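Endoribonuclease MazF3 (Mycobacterium tuberculosis, PDB 5UCT) acts as the toxin of a type II toxin-antitoxin system, an endoribonuclease that cleaves mRNA and 23S rRNA, predominantly after the first two Us of UUCCU. Local coordinates at residues Arg2-Lys11 and Val15-Leu27. Numbering follows the deposited sequence.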
ATOM      1  N   ARG A   2      -1.497 -10.814 -11.745  1.00104.66           N
ATOM      2  CA  ARG A   2      -0.532  -9.869 -11.195  1.00 98.71           C
ATOM      3  C   ARG A   2       0.265  -9.188 -12.309  1.00 97.78           C
ATOM      4  O   ARG A   2       1.464  -9.428 -12.451  1.00 98.68           O
ATOM      5  CB  ARG A   2       0.411 -10.588 -10.229  1.00 96.88           C
ATOM      6  CG  ARG A   2       1.192  -9.670  -9.316  1.00 91.09           C
ATOM      7  CD  ARG A   2       0.285  -9.011  -8.292  1.00 85.44           C
ATOM      8  NE  ARG A   2      -0.160  -9.951  -7.270  1.00 84.97           N
ATOM      9  CZ  ARG A   2      -0.967  -9.638  -6.262  1.00 82.19           C
ATOM     10  NH1 ARG A   2      -1.431  -8.401  -6.133  1.00 77.35           N
ATOM     11  NH2 ARG A   2      -1.315 -10.565  -5.380  1.00 84.22           N
ATOM     12  N   PRO A   3      -0.394  -8.336 -13.091  1.00 96.19           N
ATOM     13  CA  PRO A   3       0.248  -7.759 -14.276  1.00 97.29           C
ATOM     14  C   PRO A   3       1.192  -6.615 -13.924  1.00 93.67           C
ATOM     15  O   PRO A   3       1.257  -6.141 -12.789  1.00 91.01           O
ATOM     16  CB  PRO A   3      -0.940  -7.259 -15.104  1.00 99.44           C
ATOM     17  CG  PRO A   3      -1.961  -6.906 -14.088  1.00 96.34           C
ATOM     18  CD  PRO A   3      -1.794  -7.892 -12.955  1.00 95.14           C
ATOM     19  N   ILE A   4       1.929  -6.176 -14.943  1.00 94.52           N
ATOM     20  CA  ILE A   4       2.916  -5.107 -14.830  1.00 90.98           C
ATOM     21  C   ILE A   4       2.614  -4.085 -15.917  1.00 92.32           C
ATOM     22  O   ILE A   4       2.852  -4.350 -17.103  1.00 97.54           O
ATOM     23  CB  ILE A   4       4.355  -5.626 -14.969  1.00 93.35           C
ATOM     24  CG1 ILE A   4       4.623  -6.769 -13.991  1.00 93.63           C
ATOM     25  CG2 ILE A   4       5.353  -4.495 -14.768  1.00 92.02           C
ATOM     26  CD1 ILE A   4       6.056  -7.271 -14.029  1.00 96.08           C
ATOM     27  N   HIS A   5       2.111  -2.921 -15.523  1.00 88.30           N
ATOM     28  CA  HIS A   5       1.808  -1.838 -16.447  1.00 87.54           C
ATOM     29  C   HIS A   5       2.842  -0.727 -16.321  1.00 84.64           C
ATOM     30  O   HIS A   5       3.646  -0.688 -15.387  1.00 81.52           O
ATOM     31  CB  HIS A   5       0.408  -1.267 -16.185  1.00 85.35           C
ATOM     32  CG  HIS A   5      -0.703  -2.237 -16.435  1.00 87.43           C
ATOM     33  ND1 HIS A   5      -1.143  -3.126 -15.478  1.00 86.59           N
ATOM     34  CD2 HIS A   5      -1.466  -2.454 -17.531  1.00 91.34           C
ATOM     35  CE1 HIS A   5      -2.128  -3.851 -15.976  1.00 89.86           C
ATOM     36  NE2 HIS A   5      -2.343  -3.464 -17.220  1.00 92.70           N
ATOM     37  N   ILE A   6       2.813   0.178 -17.291  1.00 86.85           N
ATOM     38  CA  ILE A   6       3.460   1.479 -17.172  1.00 87.16           C
ATOM     39  C   ILE A   6       2.453   2.437 -16.557  1.00 85.31           C
ATOM     40  O   ILE A   6       1.275   2.439 -16.933  1.00 85.38           O
ATOM     41  CB  ILE A   6       3.955   1.985 -18.540  1.00 90.86           C
ATOM     42  CG1 ILE A   6       4.979   1.016 -19.133  1.00 94.91           C
ATOM     43  CG2 ILE A   6       4.558   3.377 -18.417  1.00 90.19           C
ATOM     44  CD1 ILE A   6       5.504   1.425 -20.495  1.00100.18           C
ATOM     45  N   ALA A   7       2.899   3.244 -15.598  1.00 83.75           N
ATOM     46  CA  ALA A   7       2.006   4.164 -14.912  1.00 81.79           C
ATOM     47  C   ALA A   7       2.650   5.537 -14.811  1.00 83.60           C
ATOM     48  O   ALA A   7       3.878   5.668 -14.804  1.00 84.87           O
ATOM     49  CB  ALA A   7       1.638   3.656 -13.512  1.00 78.80           C
ATOM     50  N   GLN A   8       1.802   6.561 -14.724  1.00 85.10           N
ATOM     51  CA  GLN A   8       2.245   7.945 -14.584  1.00 88.58           C
ATOM     52  C   GLN A   8       2.248   8.298 -13.100  1.00 88.05           C
ATOM     53  O   GLN A   8       1.222   8.692 -12.541  1.00 85.86           O
ATOM     54  CB  GLN A   8       1.349   8.887 -15.380  1.00 90.74           C
ATOM     55  CG  GLN A   8       1.838  10.327 -15.402  1.00 94.41           C
ATOM     56  CD  GLN A   8       3.145  10.479 -16.151  1.00100.56           C
ATOM     57  OE1 GLN A   8       3.386   9.794 -17.143  1.00103.01           O
ATOM     58  NE2 GLN A   8       4.000  11.378 -15.677  1.00103.21           N
ATOM     59  N   LEU A   9       3.406   8.143 -12.460  1.00 90.86           N
ATOM     60  CA  LEU A   9       3.585   8.592 -11.085  1.00 91.39           C
ATOM     61  C   LEU A   9       4.079  10.031 -11.096  1.00 95.11           C
ATOM     62  O   LEU A   9       3.477  10.890 -11.748  1.00100.04           O
ATOM     63  CB  LEU A   9       4.563   7.682 -10.339  1.00 92.11           C
ATOM     64  CG  LEU A   9       4.007   6.382  -9.745  1.00 90.06           C
ATOM     65  CD1 LEU A   9       2.848   6.686  -8.813  1.00 88.19           C
ATOM     66  CD2 LEU A   9       3.585   5.391 -10.823  1.00 89.89           C
ATOM     67  N   ASP A  10       5.169  10.315 -10.379  1.00 95.31           N
ATOM     68  CA  ASP A  10       5.862  11.579 -10.604  1.00 98.80           C
ATOM     69  C   ASP A  10       6.445  11.624 -12.009  1.00 99.92           C
ATOM     70  O   ASP A  10       6.543  12.699 -12.613  1.00102.74           O
ATOM     71  CB  ASP A  10       6.953  11.788  -9.555  1.00102.42           C
ATOM     72  CG  ASP A  10       7.902  10.610  -9.454  1.00105.61           C
ATOM     73  OD1 ASP A  10       7.643   9.578 -10.106  1.00105.52           O
ATOM     74  OD2 ASP A  10       8.906  10.716  -8.718  1.00108.67           O
ATOM     75  N   LYS A  11       6.834  10.467 -12.539  1.00 97.27           N
ATOM     76  CA  LYS A  11       7.157  10.302 -13.946  1.00 98.24           C
ATOM     77  C   LYS A  11       6.805   8.875 -14.342  1.00 95.52           C
ATOM     78  O   LYS A  11       6.426   8.053 -13.503  1.00 92.97           O
ATOM     79  CB  LYS A  11       8.627  10.629 -14.234  1.00102.06           C
ATOM     80  CG  LYS A  11       9.609  10.132 -13.187  1.00101.28           C
ATOM     81  CD  LYS A  11      10.988  10.727 -13.424  1.00105.64           C
ATOM     82  CE  LYS A  11      11.982  10.288 -12.365  1.00105.27           C
ATOM     83  NZ  LYS A  11      13.313  10.931 -12.547  1.00110.59           N
ATOM     84  N   VAL A  15       5.157  -0.469 -12.941  1.00 80.16           N
ATOM     85  CA  VAL A  15       4.511  -0.687 -11.651  1.00 75.21           C
ATOM     86  C   VAL A  15       3.948  -2.100 -11.580  1.00 76.00           C
ATOM     87  O   VAL A  15       3.629  -2.720 -12.600  1.00 79.76           O
ATOM     88  CB  VAL A  15       3.390   0.343 -11.386  1.00 71.90           C
ATOM     89  CG1 VAL A  15       3.961   1.750 -11.295  1.00 71.06           C
ATOM     90  CG2 VAL A  15       2.319   0.258 -12.463  1.00 72.80           C
ATOM     91  N   LEU A  16       3.830  -2.605 -10.354  1.00 73.37           N
ATOM     92  CA  LEU A  16       3.187  -3.882 -10.073  1.00 72.80           C
ATOM     93  C   LEU A  16       1.783  -3.611  -9.553  1.00 69.67           C
ATOM     94  O   LEU A  16       1.618  -2.918  -8.546  1.00 67.35           O
ATOM     95  CB  LEU A  16       3.982  -4.686  -9.043  1.00 72.25           C
ATOM     96  CG  LEU A  16       3.459  -6.080  -8.679  1.00 73.17           C
ATOM     97  CD1 LEU A  16       3.572  -7.046  -9.852  1.00 77.50           C
ATOM     98  CD2 LEU A  16       4.188  -6.631  -7.462  1.00 72.59           C
ATOM     99  N   ILE A  17       0.778  -4.155 -10.233  1.00 69.50           N
ATOM    100  CA  ILE A  17      -0.607  -3.957  -9.815  1.00 66.62           C
ATOM    101  C   ILE A  17      -0.836  -4.724  -8.516  1.00 64.46           C
ATOM    102  O   ILE A  17      -0.941  -5.954  -8.520  1.00 67.10           O
ATOM    103  CB  ILE A  17      -1.593  -4.401 -10.900  1.00 69.22           C
ATOM    104  CG1 ILE A  17      -1.316  -3.666 -12.214  1.00 69.94           C
ATOM    105  CG2 ILE A  17      -3.016  -4.175 -10.431  1.00 68.57           C
ATOM    106  CD1 ILE A  17      -1.450  -2.155 -12.133  1.00 67.43           C
ATOM    107  N   LEU A  18      -0.913  -4.000  -7.398  1.00 61.11           N
ATOM    108  CA  LEU A  18      -1.157  -4.649  -6.116  1.00 59.00           C
ATOM    109  C   LEU A  18      -2.629  -4.984  -5.929  1.00 61.76           C
ATOM    110  O   LEU A  18      -2.959  -6.034  -5.365  1.00 65.50           O
ATOM    111  CB  LEU A  18      -0.664  -3.764  -4.972  1.00 53.73           C
ATOM    112  CG  LEU A  18       0.850  -3.673  -4.815  1.00 60.68           C
ATOM    113  CD1 LEU A  18       1.198  -2.954  -3.528  1.00 58.03           C
ATOM    114  CD2 LEU A  18       1.470  -5.063  -4.846  1.00 55.81           C
ATOM    115  N   THR A  19      -3.521  -4.103  -6.384  1.00 62.38           N
ATOM    116  CA  THR A  19      -4.950  -4.370  -6.301  1.00 64.92           C
ATOM    117  C   THR A  19      -5.283  -5.690  -6.984  1.00 73.06           C
ATOM    118  O   THR A  19      -4.756  -6.004  -8.056  1.00 75.05           O
ATOM    119  CB  THR A  19      -5.744  -3.232  -6.949  1.00 60.68           C
ATOM    120  OG1 THR A  19      -5.368  -1.984  -6.354  1.00 56.01           O
ATOM    121  CG2 THR A  19      -7.240  -3.447  -6.764  1.00 61.34           C
ATOM    122  N   ARG A  20      -6.148  -6.472  -6.342  1.00 77.69           N
ATOM    123  CA  ARG A  20      -6.573  -7.748  -6.900  1.00 85.54           C
ATOM    124  C   ARG A  20      -7.229  -7.542  -8.258  1.00 93.52           C
ATOM    125  O   ARG A  20      -8.049  -6.636  -8.433  1.00 94.87           O
ATOM    126  CB  ARG A  20      -7.538  -8.438  -5.934  1.00 88.15           C
ATOM    127  CG  ARG A  20      -8.725  -7.578  -5.512  1.00 84.82           C
ATOM    128  CD  ARG A  20      -9.450  -8.134  -4.295  1.00 83.41           C
ATOM    129  NE  ARG A  20     -10.663  -7.371  -3.997  1.00 84.44           N
ATOM    130  CZ  ARG A  20     -10.679  -6.210  -3.348  1.00 84.14           C
ATOM    131  NH1 ARG A  20      -9.546  -5.670  -2.921  1.00 80.77           N
ATOM    132  NH2 ARG A  20     -11.828  -5.589  -3.129  1.00 90.37           N
ATOM    133  N   GLU A  21      -6.858  -8.381  -9.228  1.00 99.90           N
ATOM    134  CA  GLU A  21      -7.472  -8.297 -10.548  1.00107.36           C
ATOM    135  C   GLU A  21      -8.946  -8.680 -10.529  1.00110.00           C
ATOM    136  O   GLU A  21      -9.647  -8.441 -11.518  1.00113.16           O
ATOM    137  CB  GLU A  21      -6.715  -9.177 -11.545  1.00115.26           C
ATOM    138  CG  GLU A  21      -6.966  -8.802 -13.001  1.00121.73           C
ATOM    139  CD  GLU A  21      -6.165  -9.639 -13.974  1.00127.54           C
ATOM    140  OE1 GLU A  21      -5.258 -10.372 -13.529  1.00128.21           O
ATOM    141  OE2 GLU A  21      -6.443  -9.560 -15.189  1.00131.69           O
ATOM    142  N   VAL A  22      -9.426  -9.255  -9.426  1.00103.69           N
ATOM    143  CA  VAL A  22     -10.834  -9.621  -9.314  1.00106.20           C
ATOM    144  C   VAL A  22     -11.723  -8.387  -9.424  1.00102.03           C
ATOM    145  O   VAL A  22     -12.762  -8.413 -10.095  1.00103.99           O
ATOM    146  CB  VAL A  22     -11.071 -10.384  -7.997  1.00108.74           C
ATOM    147  CG1 VAL A  22     -12.552 -10.607  -7.759  1.00113.53           C
ATOM    148  CG2 VAL A  22     -10.317 -11.707  -8.013  1.00112.02           C
ATOM    149  N   VAL A  23     -11.321  -7.285  -8.792  1.00 96.06           N
ATOM    150  CA  VAL A  23     -12.148  -6.089  -8.698  1.00 92.62           C
ATOM    151  C   VAL A  23     -11.604  -4.950  -9.556  1.00 88.01           C
ATOM    152  O   VAL A  23     -12.143  -3.836  -9.518  1.00 77.98           O
ATOM    153  CB  VAL A  23     -12.310  -5.653  -7.229  1.00 89.75           C
ATOM    154  CG1 VAL A  23     -11.073  -4.903  -6.742  1.00 71.85           C
ATOM    155  CG2 VAL A  23     -13.585  -4.835  -7.033  1.00 79.24           C
ATOM    156  N   ARG A  24     -10.563  -5.205 -10.353  1.00 89.12           N
ATOM    157  CA  ARG A  24      -9.947  -4.135 -11.138  1.00 87.60           C
ATOM    158  C   ARG A  24     -10.911  -3.445 -12.097  1.00 93.39           C
ATOM    159  O   ARG A  24     -10.951  -2.203 -12.099  1.00 88.50           O
ATOM    160  CB  ARG A  24      -8.725  -4.678 -11.883  1.00 83.98           C
ATOM    161  CG  ARG A  24      -7.513  -4.844 -10.995  1.00 81.45           C
ATOM    162  CD  ARG A  24      -6.331  -4.049 -11.498  1.00 80.95           C
ATOM    163  NE  ARG A  24      -5.691  -4.671 -12.652  1.00 84.17           N
ATOM    164  CZ  ARG A  24      -5.746  -4.186 -13.888  1.00 85.55           C
ATOM    165  NH1 ARG A  24      -5.131  -4.820 -14.879  1.00 88.76           N
ATOM    166  NH2 ARG A  24      -6.407  -3.064 -14.136  1.00 84.02           N
ATOM    167  N   PRO A  25     -11.710  -4.151 -12.921  1.00 98.37           N
ATOM    168  CA  PRO A  25     -12.624  -3.428 -13.818  1.00 88.97           C
ATOM    169  C   PRO A  25     -13.807  -2.810 -13.084  1.00105.77           C
ATOM    170  O   PRO A  25     -14.733  -2.293 -13.719  1.00 92.58           O
ATOM    171  CB  PRO A  25     -13.078  -4.513 -14.801  1.00 95.70           C
ATOM    172  CG  PRO A  25     -13.004  -5.763 -14.018  1.00 96.57           C
ATOM    173  CD  PRO A  25     -11.796  -5.610 -13.132  1.00 90.18           C
ATOM    174  N   HIS A  26     -13.790  -2.852 -11.752  1.00105.82           N
ATOM    175  CA  HIS A  26     -14.872  -2.306 -10.941  1.00101.18           C
ATOM    176  C   HIS A  26     -14.424  -1.149 -10.055  1.00 96.64           C
ATOM    177  O   HIS A  26     -15.185  -0.733  -9.173  1.00 97.03           O
ATOM    178  CB  HIS A  26     -15.497  -3.404 -10.075  1.00 97.97           C
ATOM    179  CG  HIS A  26     -16.031  -4.561 -10.860  1.00101.86           C
ATOM    180  ND1 HIS A  26     -15.236  -5.604 -11.281  1.00102.50           N
ATOM    181  CD2 HIS A  26     -17.279  -4.833 -11.310  1.00108.09           C
ATOM    182  CE1 HIS A  26     -15.971  -6.473 -11.952  1.00109.27           C
ATOM    183  NE2 HIS A  26     -17.214  -6.028 -11.985  1.00112.96           N
ATOM    184  N   LEU A  27     -13.220  -0.616 -10.259  1.00 96.71           N
ATOM    185  CA  LEU A  27     -12.719   0.484  -9.449  1.00 91.74           C
ATOM    186  C   LEU A  27     -12.086   1.539 -10.342  1.00 88.26           C
ATOM    187  O   LEU A  27     -11.488   1.227 -11.375  1.00 87.72           O
ATOM    188  CB  LEU A  27     -11.696   0.011  -8.410  1.00 88.65           C
ATOM    189  CG  LEU A  27     -12.218  -0.870  -7.280  1.00 92.13           C
ATOM    190  CD1 LEU A  27     -11.077  -1.249  -6.359  1.00 88.31           C
ATOM    191  CD2 LEU A  27     -13.320  -0.158  -6.511  1.00 95.48           C
TER
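Arg-2 CG stands anti to the backbone N (chi1 -164°), which puts it 3.6 Å from Leu-16 CD1; bends at chi2 and chi3 then turn the guanidinium edge toward the carbonyls of Ile-17 and Leu-18. Its bond from NH1 to Ile-17 O is straight but weak, at 3.5 Å. The stronger polar partner is across the dimer interface, where NH2 donates to Phe-96 O of the second subunit; Leu-88 of helix 85-96 packs against the same side chain.

Next to it, the backbones of 3-8 and 15-17 run antiparallel with a marked twist, 132° between their directions. Ile-17 N donates to Pro-3 O at 3.3 Å, and Val-15 N to His-5 O at 2.9 Å. The return bond, His-5 N to Val-15 O, is weak.

On the face carrying His-5 and Val-15, Ile-17 sets CG1 at the edge of the imidazole, near its plane, while Pro-3 CG meets the same CG1 at 3.8 Å, the two side chains crossing almost perpendicularly. Arg-24 returns from the loop after the strand: its NH1 comes obliquely to His-5 CE1, with ring and guanidinium planes 82° apart, and also passes Pro-3 CG. Toward the turn, both methyls of Val-15 touch Ala-7 CB (CG2 at 3.6 Å), and CG1 meets Leu-9 CD2 tip to tip.

Val-32 of strand 29-36 touches Val-15 and Ile-17, continuing this apolar layer into the sheet. The arrangement is a twisted antiparallel beta hairpin, 3-8 with 12-17, within the curled, SH3-like sheet of the PemK/MazF toxins.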